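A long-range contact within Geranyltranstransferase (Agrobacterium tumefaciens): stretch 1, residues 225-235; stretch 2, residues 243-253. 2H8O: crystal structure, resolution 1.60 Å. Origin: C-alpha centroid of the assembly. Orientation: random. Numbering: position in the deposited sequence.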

ATOM      1  N   LEU A 225       5.057   8.143  11.231  1.00 16.36           N
ATOM      2  CA  LEU A 225       3.940   7.284  11.668  1.00 16.31           C
ATOM      3  C   LEU A 225       3.385   7.727  13.020  1.00 16.33           C
ATOM      4  O   LEU A 225       2.198   7.585  13.265  1.00 16.82           O
ATOM      5  CB  LEU A 225       4.312   5.796  11.761  1.00 16.31           C
ATOM      6  CG  LEU A 225       4.583   5.093  10.441  1.00 17.19           C
ATOM      7  CD1 LEU A 225       4.430   3.595  10.637  1.00 18.62           C
ATOM      8  CD2 LEU A 225       3.651   5.559   9.324  1.00 16.78           C
ATOM      9  N   LEU A 226       4.257   8.246  13.884  1.00 16.52           N
ATOM     10  CA  LEU A 226       3.828   8.738  15.220  1.00 16.74           C
ATOM     11  C   LEU A 226       3.065  10.067  15.100  1.00 17.06           C
ATOM     12  O   LEU A 226       2.052  10.278  15.765  1.00 18.20           O
ATOM     13  CB  LEU A 226       5.016   8.795  16.186  1.00 16.22           C
ATOM     14  CG  LEU A 226       5.631   7.427  16.525  1.00 16.75           C
ATOM     15  CD1 LEU A 226       7.043   7.605  17.118  1.00 18.02           C
ATOM     16  CD2 LEU A 226       4.708   6.608  17.457  1.00 18.84           C
ATOM     17  N   ARG A 227       3.534  10.946  14.221  1.00 16.98           N
ATOM     18  CA  ARG A 227       2.811  12.147  13.827  1.00 16.81           C
ATOM     19  C   ARG A 227       1.411  11.807  13.301  1.00 16.54           C
ATOM     20  O   ARG A 227       0.400  12.345  13.762  1.00 16.66           O
ATOM     21  CB  ARG A 227       3.638  12.908  12.770  1.00 16.50           C
ATOM     22  CG  ARG A 227       2.981  14.156  12.223  1.00 17.45           C
ATOM     23  CD  ARG A 227       3.710  14.636  10.955  1.00 19.37           C
ATOM     24  NE  ARG A 227       3.344  13.822   9.793  1.00 19.36           N
ATOM     25  CZ  ARG A 227       4.124  13.547   8.752  1.00 22.22           C
ATOM     26  NH1 ARG A 227       5.387  13.957   8.708  1.00 22.72           N
ATOM     27  NH2 ARG A 227       3.641  12.803   7.763  1.00 21.65           N
ATOM     28  N   PHE A 228       1.371  10.893  12.337  1.00 16.39           N
ATOM     29  CA  PHE A 228       0.123  10.446  11.763  1.00 15.77           C
ATOM     30  C   PHE A 228      -0.805   9.889  12.862  1.00 15.58           C
ATOM     31  O   PHE A 228      -2.005  10.169  12.861  1.00 15.37           O
ATOM     32  CB  PHE A 228       0.353   9.372  10.694  1.00 16.59           C
ATOM     33  CG  PHE A 228      -0.915   8.681  10.283  1.00 15.20           C
ATOM     34  CD1 PHE A 228      -1.734   9.210   9.293  1.00 16.19           C
ATOM     35  CD2 PHE A 228      -1.323   7.529  10.928  1.00 14.31           C
ATOM     36  CE1 PHE A 228      -2.930   8.594   8.964  1.00 16.14           C
ATOM     37  CE2 PHE A 228      -2.527   6.907  10.606  1.00 14.82           C
ATOM     38  CZ  PHE A 228      -3.330   7.434   9.629  1.00 15.55           C
ATOM     39  N   ALA A 229      -0.274   9.080  13.775  1.00 14.90           N
ATOM     40  CA  ALA A 229      -1.125   8.440  14.789  1.00 15.41           C
ATOM     41  C   ALA A 229      -1.931   9.464  15.581  1.00 15.77           C
ATOM     42  O   ALA A 229      -3.100   9.278  15.868  1.00 16.18           O
ATOM     43  CB  ALA A 229      -0.277   7.616  15.739  1.00 15.36           C
ATOM     44  N   CYS A 230      -1.277  10.558  15.922  1.00 15.75           N
ATOM     45  CA  CYS A 230      -1.897  11.615  16.719  1.00 15.88           C
ATOM     46  C   CYS A 230      -2.793  12.499  15.883  1.00 15.81           C
ATOM     47  O   CYS A 230      -3.895  12.823  16.283  1.00 15.86           O
ATOM     48  CB  CYS A 230      -0.820  12.439  17.379  1.00 18.37           C
ATOM     49  SG  CYS A 230       0.108  11.480  18.625  1.00 15.98           S
ATOM     50  N   GLU A 231      -2.308  12.890  14.710  1.00 15.66           N
ATOM     51  CA  GLU A 231      -3.105  13.717  13.804  1.00 15.54           C
ATOM     52  C   GLU A 231      -4.382  13.006  13.361  1.00 16.12           C
ATOM     53  O   GLU A 231      -5.425  13.635  13.176  1.00 15.72           O
ATOM     54  CB  GLU A 231      -2.263  14.195  12.602  1.00 15.88           C
ATOM     55  CG  GLU A 231      -2.983  15.213  11.703  1.00 16.67           C
ATOM     56  CD  GLU A 231      -2.154  15.694  10.537  1.00 17.08           C
ATOM     57  OE1 GLU A 231      -1.000  15.264  10.410  1.00 18.76           O
ATOM     58  OE2 GLU A 231      -2.656  16.539   9.763  1.00 19.22           O
ATOM     59  N   ALA A 232      -4.297  11.682  13.206  1.00 14.81           N
ATOM     60  CA  ALA A 232      -5.449  10.875  12.808  1.00 15.78           C
ATOM     61  C   ALA A 232      -6.652  11.046  13.725  1.00 15.36           C
ATOM     62  O   ALA A 232      -7.793  10.984  13.267  1.00 16.54           O
ATOM     63  CB  ALA A 232      -5.066   9.403  12.730  1.00 13.89           C
ATOM     64  N   GLY A 233      -6.409  11.230  15.019  1.00 16.24           N
ATOM     65  CA  GLY A 233      -7.511  11.413  15.952  1.00 17.07           C
ATOM     66  C   GLY A 233      -8.344  12.635  15.613  1.00 16.91           C
ATOM     67  O   GLY A 233      -9.585  12.599  15.659  1.00 18.54           O
ATOM     68  N   ALA A 234      -7.658  13.730  15.277  1.00 18.38           N
ATOM     69  CA  ALA A 234      -8.308  14.961  14.836  1.00 17.80           C
ATOM     70  C   ALA A 234      -9.060  14.763  13.517  1.00 18.23           C
ATOM     71  O   ALA A 234     -10.188  15.235  13.367  1.00 18.98           O
ATOM     72  CB  ALA A 234      -7.287  16.083  14.705  1.00 18.08           C
ATOM     73  N   ILE A 235      -8.465  14.043  12.568  1.00 17.64           N
ATOM     74  CA  ILE A 235      -9.155  13.765  11.307  1.00 17.35           C
ATOM     75  C   ILE A 235     -10.430  12.931  11.546  1.00 17.62           C
ATOM     76  O   ILE A 235     -11.515  13.232  11.026  1.00 18.59           O
ATOM     77  CB  ILE A 235      -8.231  13.037  10.311  1.00 17.11           C
ATOM     78  CG1 ILE A 235      -7.063  13.941   9.944  1.00 16.78           C
ATOM     79  CG2 ILE A 235      -9.014  12.634   9.069  1.00 17.40           C
ATOM     80  CD1 ILE A 235      -6.061  13.253   9.067  1.00 15.89           C
ATOM     81  N   GLU A 243      -7.069  22.488  15.592  1.00 22.55           N
ATOM     82  CA  GLU A 243      -6.986  21.334  16.474  1.00 22.16           C
ATOM     83  C   GLU A 243      -6.234  20.184  15.796  1.00 20.99           C
ATOM     84  O   GLU A 243      -5.437  19.482  16.428  1.00 19.88           O
ATOM     85  CB  GLU A 243      -8.389  20.904  16.846  1.00 22.25           C
ATOM     86  CG  GLU A 243      -8.456  19.744  17.757  1.00 23.51           C
ATOM     87  CD  GLU A 243      -9.789  19.676  18.459  1.00 24.86           C
ATOM     88  OE1 GLU A 243     -10.743  19.147  17.841  1.00 30.87           O
ATOM     89  OE2 GLU A 243      -9.890  20.142  19.626  1.00 28.08           O
ATOM     90  N   ARG A 244      -6.495  19.988  14.510  1.00 20.00           N
ATOM     91  CA  ARG A 244      -5.719  19.023  13.731  1.00 19.69           C
ATOM     92  C   ARG A 244      -4.223  19.378  13.766  1.00 19.34           C
ATOM     93  O   ARG A 244      -3.391  18.518  14.006  1.00 18.10           O
ATOM     94  CB  ARG A 244      -6.244  18.943  12.306  1.00 19.94           C
ATOM     95  CG  ARG A 244      -5.474  17.990  11.437  1.00 19.97           C
ATOM     96  CD  ARG A 244      -6.164  17.741  10.134  1.00 20.09           C
ATOM     97  NE  ARG A 244      -5.272  17.036   9.212  1.00 20.16           N
ATOM     98  CZ  ARG A 244      -5.602  16.684   7.976  1.00 21.80           C
ATOM     99  NH1 ARG A 244      -6.820  16.925   7.494  1.00 21.58           N
ATOM    100  NH2 ARG A 244      -4.696  16.078   7.211  1.00 20.76           N
ATOM    101  N   GLN A 245      -3.880  20.650  13.544  1.00 18.53           N
ATOM    102  CA  GLN A 245      -2.483  21.082  13.656  1.00 19.04           C
ATOM    103  C   GLN A 245      -1.911  20.834  15.041  1.00 18.72           C
ATOM    104  O   GLN A 245      -0.764  20.435  15.158  1.00 19.19           O
ATOM    105  CB  GLN A 245      -2.285  22.577  13.286  1.00 20.35           C
ATOM    106  CG  GLN A 245      -2.310  22.848  11.822  1.00 23.61           C
ATOM    107  CD  GLN A 245      -1.386  21.935  11.064  1.00 27.63           C
ATOM    108  OE1 GLN A 245      -0.205  21.857  11.367  1.00 29.31           O
ATOM    109  NE2 GLN A 245      -1.943  21.160  10.128  1.00 29.90           N
ATOM    110  N   ARG A 246      -2.691  21.113  16.080  1.00 18.69           N
ATOM    111  CA  ARG A 246      -2.261  20.909  17.463  1.00 18.51           C
ATOM    112  C   ARG A 246      -1.876  19.434  17.675  1.00 17.73           C
ATOM    113  O   ARG A 246      -0.804  19.127  18.222  1.00 17.03           O
ATOM    114  CB  ARG A 246      -3.368  21.314  18.437  1.00 18.99           C
ATOM    115  CG  ARG A 246      -3.007  21.155  19.907  1.00 19.71           C
ATOM    116  CD  ARG A 246      -4.027  21.839  20.835  1.00 22.24           C
ATOM    117  NE  ARG A 246      -4.085  23.284  20.539  1.00 25.09           N
ATOM    118  CZ  ARG A 246      -3.258  24.221  21.024  1.00 27.08           C
ATOM    119  NH1 ARG A 246      -2.304  23.934  21.907  1.00 26.87           N
ATOM    120  NH2 ARG A 246      -3.403  25.487  20.642  1.00 28.35           N
ATOM    121  N   LEU A 247      -2.751  18.529  17.249  1.00 17.36           N
ATOM    122  CA  LEU A 247      -2.466  17.095  17.440  1.00 16.85           C
ATOM    123  C   LEU A 247      -1.296  16.613  16.585  1.00 16.67           C
ATOM    124  O   LEU A 247      -0.495  15.800  17.048  1.00 16.31           O
ATOM    125  CB  LEU A 247      -3.724  16.232  17.261  1.00 16.98           C
ATOM    126  CG  LEU A 247      -4.518  15.971  18.550  1.00 16.19           C
ATOM    127  CD1 LEU A 247      -3.736  15.070  19.502  1.00 16.66           C
ATOM    128  CD2 LEU A 247      -4.905  17.265  19.265  1.00 16.21           C
ATOM    129  N   ARG A 248      -1.183  17.121  15.363  1.00 17.42           N
ATOM    130  CA  ARG A 248       0.016  16.897  14.536  1.00 17.99           C
ATOM    131  C   ARG A 248       1.315  17.315  15.268  1.00 18.15           C
ATOM    132  O   ARG A 248       2.328  16.537  15.390  1.00 19.75           O
ATOM    133  CB  ARG A 248      -0.146  17.626  13.190  1.00 18.64           C
ATOM    134  CG  ARG A 248       0.956  17.366  12.192  1.00 18.41           C
ATOM    135  CD  ARG A 248       0.802  18.286  10.986  1.00 21.56           C
ATOM    136  NE  ARG A 248       1.927  18.226  10.060  1.00 23.10           N
ATOM    137  CZ  ARG A 248       2.095  17.304   9.120  1.00 25.55           C
ATOM    138  NH1 ARG A 248       1.209  16.332   8.968  1.00 26.16           N
ATOM    139  NH2 ARG A 248       3.162  17.355   8.316  1.00 27.38           N
ATOM    140  N   LEU A 249       1.319  18.535  15.770  1.00 17.77           N
ATOM    141  CA  LEU A 249       2.485  19.014  16.481  1.00 17.86           C
ATOM    142  C   LEU A 249       2.793  18.135  17.688  1.00 17.24           C
ATOM    143  O   LEU A 249       3.960  17.814  17.951  1.00 18.04           O
ATOM    144  CB  LEU A 249       2.291  20.465  16.923  1.00 18.30           C
ATOM    145  CG  LEU A 249       2.345  21.637  15.979  1.00 22.77           C
ATOM    146  CD1 LEU A 249       2.338  22.884  16.848  1.00 22.06           C
ATOM    147  CD2 LEU A 249       3.586  21.616  15.106  1.00 25.26           C
ATOM    148  N   PHE A 250       1.758  17.749  18.426  1.00 16.00           N
ATOM    149  CA  PHE A 250       1.929  16.840  19.561  1.00 16.06           C
ATOM    150  C   PHE A 250       2.595  15.539  19.080  1.00 15.37           C
ATOM    151  O   PHE A 250       3.540  15.031  19.694  1.00 15.74           O
ATOM    152  CB  PHE A 250       0.586  16.544  20.235  1.00 15.41           C
ATOM    153  CG  PHE A 250       0.695  15.594  21.390  1.00 15.66           C
ATOM    154  CD1 PHE A 250       1.090  16.029  22.651  1.00 14.69           C
ATOM    155  CD2 PHE A 250       0.428  14.250  21.218  1.00 15.91           C
ATOM    156  CE1 PHE A 250       1.189  15.128  23.711  1.00 16.57           C
ATOM    157  CE2 PHE A 250       0.546  13.356  22.265  1.00 16.77           C
ATOM    158  CZ  PHE A 250       0.919  13.795  23.507  1.00 16.80           C
ATOM    159  N   GLY A 251       2.114  15.016  17.957  1.00 16.40           N
ATOM    160  CA  GLY A 251       2.664  13.790  17.385  1.00 17.01           C
ATOM    161  C   GLY A 251       4.119  13.941  16.983  1.00 17.38           C
ATOM    162  O   GLY A 251       4.927  13.047  17.180  1.00 17.49           O
ATOM    163  N   GLU A 252       4.456  15.106  16.427  1.00 18.64           N
ATOM    164  CA  GLU A 252       5.864  15.417  16.134  1.00 19.09           C
ATOM    165  C   GLU A 252       6.730  15.392  17.413  1.00 19.67           C
ATOM    166  O   GLU A 252       7.809  14.812  17.417  1.00 20.05           O
ATOM    167  CB  GLU A 252       5.981  16.743  15.351  1.00 19.56           C
ATOM    168  CG  GLU A 252       5.368  16.628  13.957  1.00 20.02           C
ATOM    169  CD  GLU A 252       5.446  17.885  13.115  1.00 23.04           C
ATOM    170  OE1 GLU A 252       5.648  18.973  13.679  1.00 27.03           O
ATOM    171  OE2 GLU A 252       5.340  17.768  11.861  1.00 27.56           O
ATOM    172  N   LYS A 253       6.257  15.975  18.518  1.00 19.48           N
ATOM    173  CA  LYS A 253       7.032  15.932  19.776  1.00 20.23           C
ATOM    174  C   LYS A 253       7.172  14.501  20.325  1.00 20.48           C
ATOM    175  O   LYS A 253       8.240  14.099  20.811  1.00 21.00           O
ATOM    176  CB  LYS A 253       6.415  16.869  20.829  1.00 21.46           C
ATOM    177  CG  LYS A 253       6.373  18.349  20.429  1.00 24.98           C
ATOM    178  CD  LYS A 253       7.787  18.943  20.280  1.00 27.42           C
ATOM    179  CE  LYS A 253       7.808  20.312  19.609  1.00 28.65           C
ATOM    180  NZ  LYS A 253       9.184  20.627  19.078  1.00 30.78           N
TER
HETATM  181  O   HOH W   1       7.325  15.755  10.545  1.00 32.53           O

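How do the two stretches lie against each other? Both are helical throughout and run nearly antiparallel, at 155°, with axes approaching to 7.3 Å. The backbones come closest at Gly251, whose CA lies 3.9 Å from Arg227 CA; the spacing widens to 4.9 Å between the CA atoms of Ala234 and Arg244.

What happens at the start of stretch 2? Arg244 lays its aliphatic base against Ala234, whose CB comes 3.5 Å from Arg244 CA, and then extends its side chain to Glu231. There Arg244 NE donates a nearly straight hydrogen bond to Glu231 OE2 at 2.7 Å, the heart of a salt bridge; a weak one from Arg244 NH2 to the same OE2 spans 3.3 Å. Ile235 CD1 covers one face of the guanidinium, leaving its edge free for the carboxylate.

How does the middle of stretch 2 join in? Leu247 points toward stretch 1, and its CB lies 4.4 Å from Ala234 CB in an apolar contact. One residue on, Arg248 NH1 donates to Glu231 OE1 at 2.8 Å, so a single carboxylate bridges two arginines a helical turn apart. Arg248 NH1 also sits 3.4 Å from Arg227 NE; both are donors, so no hydrogen bond forms, and the nearby carboxylate of Glu231 helps offset the like charges.

What closes the contact toward the end of stretch 2? Cys230 SG meets the edge of the Phe250 ring, 3.8 Å from Phe250 CD2. It also rests 3.7 Å from Gly251 CA, where the absence of a side chain matters: a CB on Gly251 would clash with Arg227 CA. Finally, Glu252 OE2 accepts a hydrogen bond from a water at 3.1 Å, and that water's oxygen accepts one from Arg227 NH1 at 3.2 Å, linking the two helices through solvent.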